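Local coordinates for Blr3880 protein (Bradyrhizobium japonicum, PDB 2OOD), which probably catalyses the zinc-dependent hydrolytic deamination of guanine to xanthine and ammonia, a step of purine degradation, at residues A[11-16]-A[28-33]; A[46-51]-A[396-401]; A[166-171]-A[210-215]; A[206-211]-A[243-248]. All coordinates share one frame; numbering follows the deposited sequence.

Interaction 1 (A[11-16]-A[28-33]); sequences TFFDFV and AAARFH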
loop_
_atom_site.group_PDB
_atom_site.type_symbol
_atom_site.label_atom_id
_atom_site.label_comp_id
_atom_site.label_asym_id
_atom_site.label_seq_id
_atom_site.Cartn_x
_atom_site.Cartn_y
_atom_site.Cartn_z
ATOM N N THR A 11 -27.411 6.056 -5.180
ATOM C CA THR A 11 -26.667 5.463 -6.293
ATOM C C THR A 11 -26.128 4.069 -5.914
ATOM O O THR A 11 -25.351 3.926 -4.963
ATOM C CB THR A 11 -25.484 6.355 -6.686
ATOM O OG1 THR A 11 -25.961 7.671 -6.986
ATOM C CG2 THR A 11 -24.774 5.787 -7.903
ATOM N N PHE A 12 -26.542 3.054 -6.667
ATOM C CA PHE A 12 -26.138 1.672 -6.421
ATOM C C PHE A 12 -25.240 1.083 -7.514
ATOM O O PHE A 12 -25.407 1.379 -8.699
ATOM C CB PHE A 12 -27.380 0.792 -6.290
ATOM C CG PHE A 12 -28.116 0.963 -5.001
ATOM C CD1 PHE A 12 -27.718 0.270 -3.867
ATOM C CD2 PHE A 12 -29.218 1.809 -4.916
ATOM C CE1 PHE A 12 -28.411 0.410 -2.658
ATOM C CE2 PHE A 12 -29.920 1.958 -3.708
ATOM C CZ PHE A 12 -29.511 1.255 -2.582
ATOM N N PHE A 13 -24.311 0.221 -7.104
ATOM C CA PHE A 13 -23.387 -0.439 -8.026
ATOM C C PHE A 13 -23.072 -1.847 -7.512
ATOM O O PHE A 13 -22.476 -2.006 -6.452
ATOM C CB PHE A 13 -22.082 0.362 -8.134
ATOM C CG PHE A 13 -21.149 -0.114 -9.228
ATOM C CD1 PHE A 13 -21.104 0.536 -10.457
ATOM C CD2 PHE A 13 -20.309 -1.205 -9.028
ATOM C CE1 PHE A 13 -20.235 0.104 -11.469
ATOM C CE2 PHE A 13 -19.441 -1.637 -10.037
ATOM C CZ PHE A 13 -19.410 -0.978 -11.254
ATOM N N ASP A 14 -23.470 -2.870 -8.256
ATOM C CA ASP A 14 -23.174 -4.235 -7.842
ATOM C C ASP A 14 -22.982 -5.130 -9.063
ATOM O O ASP A 14 -23.047 -4.661 -10.196
ATOM C CB ASP A 14 -24.266 -4.769 -6.898
ATOM C CG ASP A 14 -25.612 -4.954 -7.578
ATOM O OD1 ASP A 14 -25.990 -4.120 -8.434
ATOM O OD2 ASP A 14 -26.300 -5.939 -7.237
ATOM N N PHE A 15 -22.740 -6.413 -8.842
ATOM C CA PHE A 15 -22.497 -7.321 -9.953
ATOM C C PHE A 15 -23.527 -8.424 -10.127
ATOM O O PHE A 15 -24.148 -8.869 -9.164
ATOM C CB PHE A 15 -21.108 -7.939 -9.791
ATOM C CG PHE A 15 -19.996 -6.939 -9.880
ATOM C CD1 PHE A 15 -19.440 -6.608 -11.105
ATOM C CD2 PHE A 15 -19.523 -6.302 -8.741
ATOM C CE1 PHE A 15 -18.426 -5.656 -11.199
ATOM C CE2 PHE A 15 -18.504 -5.343 -8.828
ATOM C CZ PHE A 15 -17.960 -5.026 -10.060
ATOM N N VAL A 16 -23.692 -8.867 -11.368
ATOM C CA VAL A 16 -24.629 -9.934 -11.692
ATOM C C VAL A 16 -23.893 -11.082 -12.375
ATOM O O VAL A 16 -24.477 -12.132 -12.646
ATOM C CB VAL A 16 -25.741 -9.442 -12.634
ATOM C CG1 VAL A 16 -26.681 -8.519 -11.889
ATOM C CG2 VAL A 16 -25.130 -8.718 -13.819
ATOM N N ALA A 28 -20.903 -5.280 -18.727
ATOM C CA ALA A 28 -21.968 -6.264 -18.768
ATOM C C ALA A 28 -22.067 -7.100 -17.502
ATOM O O ALA A 28 -23.081 -7.765 -17.275
ATOM C CB ALA A 28 -21.766 -7.178 -19.964
ATOM N N ALA A 29 -21.025 -7.092 -16.680
ATOM C CA ALA A 29 -21.058 -7.883 -15.456
ATOM C C ALA A 29 -21.578 -7.038 -14.302
ATOM O O ALA A 29 -22.008 -7.567 -13.277
ATOM C CB ALA A 29 -19.662 -8.426 -15.137
ATOM N N ALA A 30 -21.549 -5.720 -14.486
ATOM C CA ALA A 30 -22.003 -4.778 -13.469
ATOM C C ALA A 30 -23.464 -4.359 -13.646
ATOM O O ALA A 30 -24.066 -4.557 -14.703
ATOM C CB ALA A 30 -21.107 -3.543 -13.478
ATOM N N ARG A 31 -24.019 -3.782 -12.586
ATOM C CA ARG A 31 -25.400 -3.308 -12.566
ATOM C C ARG A 31 -25.365 -1.944 -11.892
ATOM O O ARG A 31 -24.981 -1.821 -10.732
ATOM C CB ARG A 31 -26.280 -4.266 -11.763
ATOM C CG ARG A 31 -27.726 -3.854 -11.673
ATOM C CD ARG A 31 -28.381 -4.510 -10.471
ATOM N NE ARG A 31 -28.858 -5.869 -10.712
ATOM C CZ ARG A 31 -28.980 -6.791 -9.762
ATOM N NH1 ARG A 31 -28.648 -6.507 -8.512
ATOM N NH2 ARG A 31 -29.452 -7.993 -10.049
ATOM N N PHE A 32 -25.763 -0.915 -12.619
ATOM C CA PHE A 32 -25.731 0.430 -12.076
ATOM C C PHE A 32 -27.087 1.127 -12.049
ATOM O O PHE A 32 -27.849 1.065 -13.013
ATOM C CB PHE A 32 -24.754 1.266 -12.891
ATOM C CG PHE A 32 -24.732 2.709 -12.517
ATOM C CD1 PHE A 32 -24.155 3.119 -11.324
ATOM C CD2 PHE A 32 -25.253 3.665 -13.376
ATOM C CE1 PHE A 32 -24.091 4.476 -10.988
ATOM C CE2 PHE A 32 -25.199 5.024 -13.059
ATOM C CZ PHE A 32 -24.614 5.430 -11.861
ATOM N N HIS A 33 -27.377 1.788 -10.932
ATOM C CA HIS A 33 -28.614 2.544 -10.753
ATOM C C HIS A 33 -28.209 3.902 -10.214
ATOM O O HIS A 33 -27.811 4.001 -9.058
ATOM C CB HIS A 33 -29.533 1.864 -9.738
ATOM C CG HIS A 33 -30.262 0.677 -10.282
ATOM N ND1 HIS A 33 -31.118 0.763 -11.358
ATOM C CD2 HIS A 33 -30.260 -0.624 -9.905
ATOM C CE1 HIS A 33 -31.611 -0.434 -11.622
ATOM N NE2 HIS A 33 -31.106 -1.293 -10.755
#
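T11 and F32 meet at the start of an antiparallel strand pair: the CG2 methyl of T11 lies 3.4 Å from CE1 of the F32 ring, while OG1 turns to the backbone O of Q34. F12 and H33 form a hydrogen-bonded pair, F12 N donating to H33 O (2.9 Å) and H33 N returning a bond to F12 O. The next pair, F13 with F32, is non-hydrogen-bonded. With CG anti to the backbone N (chi1 -171°), the F13 side chain crosses that of F32 at about a right angle, has F32 CD1 at its ring edge, and reaches the CB of A30 with CZ at 3.8 Å. D14 pairs with R31 through both backbone N-H groups and adds a salt bridge, OD2 to NH1 at 2.7 Å, in which the carboxylate and guanidinium planes are 45° apart. The arginine chain bends at chi3 (-84°), and NH2 goes on to a second carboxylate, that of E399. F15 packs by CE1 on the CB of A30 at 4.1 Å, on the same side of the strands as F13 and F32. V16 closes the pair, its N bonded to A29 O at 2.9 Å. Its CG1 lies over one face of the guanidinium, 3.4 Å from R31 NH2. The face carrying F13, F15, A30 and F32 is covered by helix 434-447, which touches F13 and F32, and by helix 374-380, which packs on F13, F15 and A30. Strand 70-81 runs parallel to strand 11-15 and bonds to the backbone of T11 and F13 through I71.

Interaction 2 (A[46-51]-A[396-401]); sequences KAFGPY and GNFEPG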
loop_
_atom_site.group_PDB
_atom_site.type_symbol
_atom_site.label_atom_id
_atom_site.label_comp_id
_atom_site.label_asym_id
_atom_site.label_seq_id
_atom_site.Cartn_x
_atom_site.Cartn_y
_atom_site.Cartn_z
ATOM N N LYS A 46 -36.091 -7.243 -0.578
ATOM C CA LYS A 46 -37.379 -7.707 -1.080
ATOM C C LYS A 46 -37.617 -7.197 -2.488
ATOM O O LYS A 46 -38.348 -7.808 -3.263
ATOM C CB LYS A 46 -38.510 -7.249 -0.161
ATOM C CG LYS A 46 -38.493 -7.924 1.198
ATOM C CD LYS A 46 -38.597 -9.446 1.081
ATOM C CE LYS A 46 -38.577 -10.093 2.467
ATOM N NZ LYS A 46 -38.688 -11.582 2.405
ATOM N N ALA A 47 -36.986 -6.078 -2.818
ATOM C CA ALA A 47 -37.131 -5.495 -4.133
ATOM C C ALA A 47 -35.995 -4.518 -4.390
ATOM O O ALA A 47 -35.651 -3.698 -3.537
ATOM C CB ALA A 47 -38.472 -4.784 -4.242
ATOM N N PHE A 48 -35.410 -4.613 -5.576
ATOM C CA PHE A 48 -34.314 -3.733 -5.953
ATOM C C PHE A 48 -34.543 -3.296 -7.395
ATOM O O PHE A 48 -35.024 -4.079 -8.218
ATOM C CB PHE A 48 -32.977 -4.476 -5.812
ATOM C CG PHE A 48 -31.772 -3.618 -6.083
ATOM C CD1 PHE A 48 -31.537 -2.460 -5.342
ATOM C CD2 PHE A 48 -30.874 -3.959 -7.089
ATOM C CE1 PHE A 48 -30.417 -1.649 -5.608
ATOM C CE2 PHE A 48 -29.756 -3.154 -7.359
ATOM C CZ PHE A 48 -29.532 -2.000 -6.618
ATOM N N GLY A 49 -34.206 -2.049 -7.702
ATOM C CA GLY A 49 -34.399 -1.550 -9.050
ATOM C C GLY A 49 -34.420 -0.036 -9.043
ATOM O O GLY A 49 -34.211 0.574 -7.991
ATOM N N PRO A 50 -34.666 0.608 -10.192
ATOM C CA PRO A 50 -34.699 2.074 -10.250
ATOM C C PRO A 50 -35.728 2.650 -9.280
ATOM O O PRO A 50 -36.734 2.002 -8.972
ATOM C CB PRO A 50 -35.027 2.357 -11.720
ATOM C CG PRO A 50 -35.845 1.158 -12.112
ATOM C CD PRO A 50 -35.074 0.020 -11.476
ATOM N N TYR A 51 -35.469 3.867 -8.804
ATOM C CA TYR A 51 -36.341 4.528 -7.836
ATOM C C TYR A 51 -37.852 4.545 -8.134
ATOM O O TYR A 51 -38.638 3.894 -7.434
ATOM C CB TYR A 51 -35.856 5.959 -7.593
ATOM C CG TYR A 51 -36.746 6.701 -6.634
ATOM C CD1 TYR A 51 -36.944 6.239 -5.339
ATOM C CD2 TYR A 51 -37.434 7.835 -7.035
ATOM C CE1 TYR A 51 -37.814 6.884 -4.467
ATOM C CE2 TYR A 51 -38.309 8.493 -6.171
ATOM C CZ TYR A 51 -38.500 8.011 -4.886
ATOM O OH TYR A 51 -39.389 8.654 -4.034
ATOM N N GLY A 396 -23.506 -11.237 -1.693
ATOM C CA GLY A 396 -22.864 -11.048 -2.980
ATOM C C GLY A 396 -23.329 -9.864 -3.791
ATOM O O GLY A 396 -22.524 -9.181 -4.429
ATOM N N ASN A 397 -24.636 -9.633 -3.795
ATOM C CA ASN A 397 -25.206 -8.513 -4.525
ATOM C C ASN A 397 -26.589 -8.184 -3.996
ATOM O O ASN A 397 -27.080 -8.820 -3.073
ATOM C CB ASN A 397 -25.253 -8.800 -6.033
ATOM C CG ASN A 397 -26.040 -10.061 -6.385
ATOM O OD1 ASN A 397 -26.598 -10.733 -5.520
ATOM N ND2 ASN A 397 -26.084 -10.382 -7.675
ATOM N N PHE A 398 -27.216 -7.182 -4.593
ATOM C CA PHE A 398 -28.523 -6.736 -4.167
ATOM C C PHE A 398 -29.721 -7.499 -4.735
ATOM O O PHE A 398 -30.799 -6.935 -4.903
ATOM C CB PHE A 398 -28.646 -5.257 -4.486
ATOM C CG PHE A 398 -27.570 -4.423 -3.861
ATOM C CD1 PHE A 398 -27.263 -4.557 -2.507
ATOM C CD2 PHE A 398 -26.876 -3.481 -4.611
ATOM C CE1 PHE A 398 -26.281 -3.760 -1.910
ATOM C CE2 PHE A 398 -25.891 -2.679 -4.018
ATOM C CZ PHE A 398 -25.599 -2.823 -2.669
ATOM N N GLU A 399 -29.547 -8.779 -5.028
ATOM C CA GLU A 399 -30.653 -9.568 -5.548
ATOM C C GLU A 399 -31.654 -9.885 -4.447
ATOM O O GLU A 399 -31.270 -10.260 -3.340
ATOM C CB GLU A 399 -30.139 -10.882 -6.144
ATOM C CG GLU A 399 -29.590 -10.750 -7.550
ATOM C CD GLU A 399 -30.668 -10.399 -8.570
ATOM O OE1 GLU A 399 -31.446 -9.442 -8.336
ATOM O OE2 GLU A 399 -30.725 -11.079 -9.617
ATOM N N PRO A 400 -32.955 -9.739 -4.737
ATOM C CA PRO A 400 -34.014 -10.021 -3.762
ATOM C C PRO A 400 -33.841 -11.395 -3.128
ATOM O O PRO A 400 -33.587 -12.378 -3.821
ATOM C CB PRO A 400 -35.280 -9.931 -4.605
ATOM C CG PRO A 400 -34.942 -8.824 -5.564
ATOM C CD PRO A 400 -33.522 -9.187 -5.981
ATOM N N GLY A 401 -33.973 -11.458 -1.807
ATOM C CA GLY A 401 -33.825 -12.725 -1.115
ATOM C C GLY A 401 -32.502 -12.832 -0.383
ATOM O O GLY A 401 -32.312 -13.704 0.466
#
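F398, which packs against F48, gives its backbone N-H to D14 OD2, an oxygen that also holds the guanidinium of R31, which ties down the backbone beside that contact. No hydrogen bond links 46-51 directly to 396-401; the contact is apolar and centres on these two phenylalanines. F48 carries CG anti to its backbone N (chi1 -176°), and its ring presents one face to F398. The CB of F398 sits over the centre of that face as a CH-pi contact, 3.7 Å from the ring centroid. The F398 ring is set obliquely, its plane at 54° to that of F48, and CD2 comes to 3.6 Å from F48 CZ. The backbone takes part as well, F398 O lying 3.4 Å from F48 CB. Farther out, P400 rests its ring against the strand, CB 4.0 Å from K46 O and CG 4.2 Å from the CA of A47. F48 also makes edge-to-face pairs with F12 and H33, and F398 makes one with F12, which gathers the rings into an aromatic cluster. An alanine in place of F48 would remove the face on which F398 CB rests and would probably open a gap between F398, F12 and H33. K46 and A47 both face V39 on the neighbouring strand 36-41, a classic beta bulge, and G401 bonds to I45 just before it. The loop leading to strand 406-409 thus packs on an N-terminal strand, consistent with the small beta domain that amidohydrolases of this family assemble beside the barrel from both chain ends.

Interaction 3 (A[166-171]-A[210-215]); sequences GIDRNA and GASPEL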
loop_
_atom_site.group_PDB
_atom_site.type_symbol
_atom_site.label_atom_id
_atom_site.label_comp_id
_atom_site.label_asym_id
_atom_site.label_seq_id
_atom_site.Cartn_x
_atom_site.Cartn_y
_atom_site.Cartn_z
ATOM N N GLY A 166 -6.912 -25.455 15.193
ATOM C CA GLY A 166 -5.997 -26.442 15.748
ATOM C C GLY A 166 -4.555 -26.321 15.283
ATOM O O GLY A 166 -4.292 -26.098 14.103
ATOM N N ILE A 167 -3.618 -26.463 16.214
ATOM C CA ILE A 167 -2.194 -26.383 15.908
ATOM C C ILE A 167 -1.542 -27.504 16.714
ATOM O O ILE A 167 -1.659 -27.570 17.941
ATOM C CB ILE A 167 -1.605 -24.995 16.284
ATOM C CG1 ILE A 167 -0.105 -24.957 15.998
ATOM C CG2 ILE A 167 -1.879 -24.679 17.733
ATOM C CD1 ILE A 167 0.225 -24.824 14.538
ATOM N N ASP A 168 -0.846 -28.380 15.997
ATOM C CA ASP A 168 -0.222 -29.579 16.564
ATOM C C ASP A 168 1.298 -29.554 16.793
ATOM O O ASP A 168 1.769 -29.835 17.893
ATOM C CB ASP A 168 -0.573 -30.754 15.643
ATOM C CG ASP A 168 -0.825 -32.016 16.399
ATOM O OD1 ASP A 168 -1.339 -32.991 15.798
ATOM O OD2 ASP A 168 -0.504 -32.022 17.602
ATOM N N ARG A 169 2.049 -29.244 15.736
ATOM C CA ARG A 169 3.512 -29.200 15.776
ATOM C C ARG A 169 4.030 -27.787 15.533
ATOM O O ARG A 169 3.264 -26.860 15.256
ATOM C CB ARG A 169 4.104 -30.074 14.667
ATOM C CG ARG A 169 3.406 -31.384 14.390
ATOM C CD ARG A 169 3.845 -31.911 13.026
ATOM N NE ARG A 169 3.694 -33.364 12.917
ATOM C CZ ARG A 169 3.936 -34.085 11.815
ATOM N NH1 ARG A 169 4.348 -33.502 10.686
ATOM N NH2 ARG A 169 3.770 -35.405 11.844
ATOM N N ASN A 170 5.348 -27.649 15.616
ATOM C CA ASN A 170 6.031 -26.391 15.356
ATOM C C ASN A 170 5.485 -25.119 16.008
ATOM O O ASN A 170 5.459 -24.057 15.378
ATOM C CB ASN A 170 6.132 -26.186 13.839
ATOM C CG ASN A 170 7.011 -27.233 13.163
ATOM O OD1 ASN A 170 8.146 -27.461 13.587
ATOM N ND2 ASN A 170 6.497 -27.866 12.106
ATOM N N ALA A 171 5.066 -25.218 17.265
ATOM C CA ALA A 171 4.556 -24.060 18.000
ATOM C C ALA A 171 4.793 -24.296 19.488
ATOM O O ALA A 171 4.938 -25.434 19.918
ATOM C CB ALA A 171 3.075 -23.869 17.728
ATOM N N GLY A 210 2.026 -27.165 10.719
ATOM C CA GLY A 210 1.787 -27.263 12.148
ATOM C C GLY A 210 0.682 -28.247 12.490
ATOM O O GLY A 210 0.038 -28.119 13.534
ATOM N N ALA A 211 0.471 -29.240 11.625
ATOM C CA ALA A 211 -0.572 -30.235 11.840
ATOM C C ALA A 211 -0.113 -31.679 11.645
ATOM O O ALA A 211 0.143 -32.114 10.516
ATOM C CB ALA A 211 -1.742 -29.948 10.924
ATOM N N SER A 212 -0.017 -32.425 12.745
ATOM C CA SER A 212 0.389 -33.824 12.671
ATOM C C SER A 212 -0.698 -34.581 11.914
ATOM O O SER A 212 -1.853 -34.141 11.857
ATOM C CB SER A 212 0.509 -34.428 14.068
ATOM O OG SER A 212 -0.752 -34.911 14.510
ATOM N N PRO A 213 -0.349 -35.736 11.327
ATOM C CA PRO A 213 -1.369 -36.489 10.595
ATOM C C PRO A 213 -2.563 -36.886 11.467
ATOM O O PRO A 213 -3.629 -37.215 10.934
ATOM C CB PRO A 213 -0.592 -37.685 10.038
ATOM C CG PRO A 213 0.528 -37.848 11.002
ATOM C CD PRO A 213 0.949 -36.424 11.273
ATOM N N GLU A 214 -2.402 -36.860 12.793
ATOM C CA GLU A 214 -3.534 -37.197 13.665
ATOM C C GLU A 214 -4.517 -36.018 13.675
ATOM O O GLU A 214 -5.737 -36.207 13.563
ATOM C CB GLU A 214 -3.088 -37.486 15.105
ATOM C CG GLU A 214 -2.109 -38.632 15.247
ATOM C CD GLU A 214 -0.659 -38.159 15.203
ATOM O OE1 GLU A 214 -0.247 -37.441 16.160
ATOM O OE2 GLU A 214 0.056 -38.500 14.218
ATOM N N LEU A 215 -3.973 -34.806 13.807
ATOM C CA LEU A 215 -4.786 -33.597 13.822
ATOM C C LEU A 215 -5.567 -33.477 12.512
ATOM O O LEU A 215 -6.748 -33.140 12.513
ATOM C CB LEU A 215 -3.899 -32.366 14.020
ATOM C CG LEU A 215 -4.612 -31.012 14.038
ATOM C CD1 LEU A 215 -5.657 -31.010 15.130
ATOM C CD2 LEU A 215 -3.602 -29.897 14.257
HETATM O O HOH W 1 -2.067 -26.322 12.393
HETATM O O HOH W 2 -0.093 -34.940 17.875
#
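The backbone N-H groups of D168 and R169 converge on one carbonyl oxygen, G210 O: D168 N approaches at 2.6 Å, nearly along the C=O axis, and R169 N at 3.2 Å from above the carbonyl plane, 72° out of it. I167 brings CD1 to 3.4 Å from the same oxygen. The D168 side chain points to the start of helix 213-225. Its OD1 takes a weak bond from S212 N at 3.4 Å; its modelled separation from S212 OG is too short to be trusted. S212 is the N-cap, OG lying between the backbone N and the carbonyl carbon (chi1 86°), where it accepts from L215 N at 3.3 Å and weakly from E214 N. A water lies 3.0 Å from both D168 OD2 and E214 OE1. R169 extends across the cap and lays one guanidinium face over A211 C, S212 CA and P213 N, while NH1 forms a salt bridge with E248. L215 packs CD2 against D168 CB at 3.4 Å. The contact joins the loop after strand 160-166 to the one leading from strand 199-205 into helix 213-225; G166 bonds to T204 and R206, and helix 179-193 touches D168, E214 and L215.

Interaction 4 (A[206-211]-A[243-248]); sequences RFAFGA and SGVLVE. With GUN (guanine), chain C.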
loop_
_atom_site.group_PDB
_atom_site.type_symbol
_atom_site.label_atom_id
_atom_site.label_comp_id
_atom_site.label_asym_id
_atom_site.label_seq_id
_atom_site.Cartn_x
_atom_site.Cartn_y
_atom_site.Cartn_z
ATOM N N ARG A 206 -4.924 -25.128 11.267
ATOM C CA ARG A 206 -4.148 -23.956 10.895
ATOM C C ARG A 206 -3.367 -24.101 9.594
ATOM O O ARG A 206 -3.601 -23.353 8.642
ATOM C CB ARG A 206 -3.216 -23.565 12.030
ATOM C CG ARG A 206 -2.614 -22.202 11.853
ATOM C CD ARG A 206 -2.465 -21.547 13.186
ATOM N NE ARG A 206 -1.902 -20.209 13.066
ATOM C CZ ARG A 206 -1.873 -19.325 14.054
ATOM N NH1 ARG A 206 -2.380 -19.634 15.241
ATOM N NH2 ARG A 206 -1.335 -18.135 13.856
ATOM N N PHE A 207 -2.433 -25.047 9.549
ATOM C CA PHE A 207 -1.660 -25.278 8.336
ATOM C C PHE A 207 -0.829 -26.550 8.462
ATOM O O PHE A 207 -0.314 -26.866 9.537
ATOM C CB PHE A 207 -0.789 -24.051 8.010
ATOM C CG PHE A 207 0.353 -23.837 8.957
ATOM C CD1 PHE A 207 0.165 -23.895 10.336
ATOM C CD2 PHE A 207 1.625 -23.547 8.465
ATOM C CE1 PHE A 207 1.231 -23.673 11.217
ATOM C CE2 PHE A 207 2.704 -23.321 9.346
ATOM C CZ PHE A 207 2.500 -23.385 10.719
ATOM N N ALA A 208 -0.723 -27.282 7.356
ATOM C CA ALA A 208 -0.006 -28.552 7.314
ATOM C C ALA A 208 1.273 -28.550 8.125
ATOM O O ALA A 208 1.525 -29.472 8.901
ATOM C CB ALA A 208 0.288 -28.945 5.868
ATOM N N PHE A 209 2.078 -27.511 7.960
ATOM C CA PHE A 209 3.337 -27.438 8.690
ATOM C C PHE A 209 3.175 -27.586 10.199
ATOM O O PHE A 209 4.083 -28.062 10.877
ATOM C CB PHE A 209 4.046 -26.122 8.390
ATOM C CG PHE A 209 5.405 -26.016 9.016
ATOM C CD1 PHE A 209 6.416 -26.906 8.662
ATOM C CD2 PHE A 209 5.689 -25.014 9.941
ATOM C CE1 PHE A 209 7.697 -26.800 9.220
ATOM C CE2 PHE A 209 6.973 -24.898 10.509
ATOM C CZ PHE A 209 7.976 -25.792 10.144
ATOM N N GLY A 210 2.026 -27.165 10.719
ATOM C CA GLY A 210 1.787 -27.263 12.148
ATOM C C GLY A 210 0.682 -28.247 12.490
ATOM O O GLY A 210 0.038 -28.119 13.534
ATOM N N ALA A 211 0.471 -29.240 11.625
ATOM C CA ALA A 211 -0.572 -30.235 11.840
ATOM C C ALA A 211 -0.113 -31.679 11.645
ATOM O O ALA A 211 0.143 -32.114 10.516
ATOM C CB ALA A 211 -1.742 -29.948 10.924
ATOM N N SER A 243 8.869 -26.263 1.993
ATOM C CA SER A 243 9.897 -27.283 2.182
ATOM C C SER A 243 9.598 -28.082 3.455
ATOM O O SER A 243 9.539 -29.323 3.423
ATOM C CB SER A 243 11.283 -26.630 2.289
ATOM O OG SER A 243 11.644 -25.985 1.075
ATOM N N GLY A 244 9.396 -27.368 4.566
ATOM C CA GLY A 244 9.099 -28.015 5.835
ATOM C C GLY A 244 7.904 -28.956 5.775
ATOM O O GLY A 244 7.950 -30.066 6.312
ATOM N N VAL A 245 6.835 -28.510 5.122
ATOM C CA VAL A 245 5.613 -29.299 4.977
ATOM C C VAL A 245 5.867 -30.665 4.329
ATOM O O VAL A 245 5.345 -31.686 4.794
ATOM C CB VAL A 245 4.557 -28.525 4.136
ATOM C CG1 VAL A 245 3.384 -29.440 3.763
ATOM C CG2 VAL A 245 4.060 -27.331 4.929
ATOM N N LEU A 246 6.658 -30.683 3.256
ATOM C CA LEU A 246 6.959 -31.936 2.569
ATOM C C LEU A 246 7.890 -32.777 3.418
ATOM O O LEU A 246 8.071 -33.973 3.171
ATOM C CB LEU A 246 7.578 -31.677 1.196
ATOM C CG LEU A 246 6.568 -31.163 0.162
ATOM C CD1 LEU A 246 7.284 -30.941 -1.165
ATOM C CD2 LEU A 246 5.405 -32.158 -0.000
ATOM N N VAL A 247 8.487 -32.144 4.423
ATOM C CA VAL A 247 9.368 -32.860 5.335
ATOM C C VAL A 247 8.482 -33.439 6.444
ATOM O O VAL A 247 8.560 -34.632 6.752
ATOM C CB VAL A 247 10.456 -31.920 5.934
ATOM C CG1 VAL A 247 11.245 -32.645 7.017
ATOM C CG2 VAL A 247 11.401 -31.470 4.836
ATOM N N GLU A 248 7.624 -32.599 7.020
ATOM C CA GLU A 248 6.704 -33.031 8.084
ATOM C C GLU A 248 5.682 -34.048 7.547
ATOM O O GLU A 248 5.010 -34.747 8.322
ATOM C CB GLU A 248 5.934 -31.830 8.639
ATOM C CG GLU A 248 6.780 -30.680 9.173
ATOM C CD GLU A 248 7.349 -30.960 10.549
ATOM O OE1 GLU A 248 6.597 -31.512 11.393
ATOM O OE2 GLU A 248 8.535 -30.614 10.787
HETATM N N9 GUN C . -0.442 -20.249 8.839
HETATM C C8 GUN C . 0.773 -20.652 9.282
HETATM N N7 GUN C . 1.659 -19.713 9.113
HETATM C C5 GUN C . 1.072 -18.632 8.556
HETATM C C6 GUN C . 1.525 -17.335 8.149
HETATM O O6 GUN C . 2.702 -16.984 8.294
HETATM N N1 GUN C . 0.589 -16.463 7.596
HETATM C C2 GUN C . -0.735 -16.842 7.437
HETATM N N2 GUN C . -1.649 -15.951 6.894
HETATM N N3 GUN C . -1.160 -18.037 7.807
HETATM C C4 GUN C . -0.302 -18.956 8.359
#
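The F209 ring meets helix 239-248 with G244 C near its plane at the edge and E248 CG set obliquely to it. With CG anti to the backbone N (chi1 -175°), the ring is carried out to the helix, where CD1 makes its nearest approaches, 3.8 Å to G244 C and 3.8 Å to E248 CG, with CE1 beside it. The ring and the E248 carboxylate are steeply inclined, their planes 77° apart, and the side chains cross obliquely. The carboxylate forms a salt bridge with R169. V245 fits beside the same turn with both branches: CG2 approaches F209 CB at 3.7 Å, and CG1 the CB of A208 at 3.8 Å. A beta carbon on G244 would run into the F209 ring, so the bare backbone permits the close approach. F207 has CG between the backbone N and the carbonyl carbon (chi1 70°), and its ring lies between G210 N, 3.6 Å above one face toward the rim, and guanine, whose C8 stands 3.0 Å above the centre of the opposite face. The edge of the F209 ring meets F207 CE2. An alanine in place of F207 would take away the ring and would probably leave guanine C8 without its facing surface and I167 without one of its packing neighbours. R206 O bonds to ND1 of H234, a zinc ligand. The segment is a loop at the C-terminal end of a barrel strand, which is where amidohydrolases of the TIM-barrel type build their substrate pocket, here occupied by guanine.

The four contacts form two groups on opposite sides of the chain's centre. Interactions 1 and 2, with centres 11 Å apart, share the aromatic cluster and polar links such as F15 O to N397 ND2 at 2.9 Å; both lie away from the active site. Interactions 3 and 4, centred 8 Å apart, share G210 and A211 and are joined by N170 ND2 to F209 O at 2.7 Å. Of these, interaction 4 supplies F207 to the guanine pocket, and I167 of interaction 3 packs at its rim, CD1 3.7 Å from F207 CE1, its side chain about 7 Å from guanine and about 11 Å from zinc. The centres of interactions 1 and 3 are about 44 Å apart.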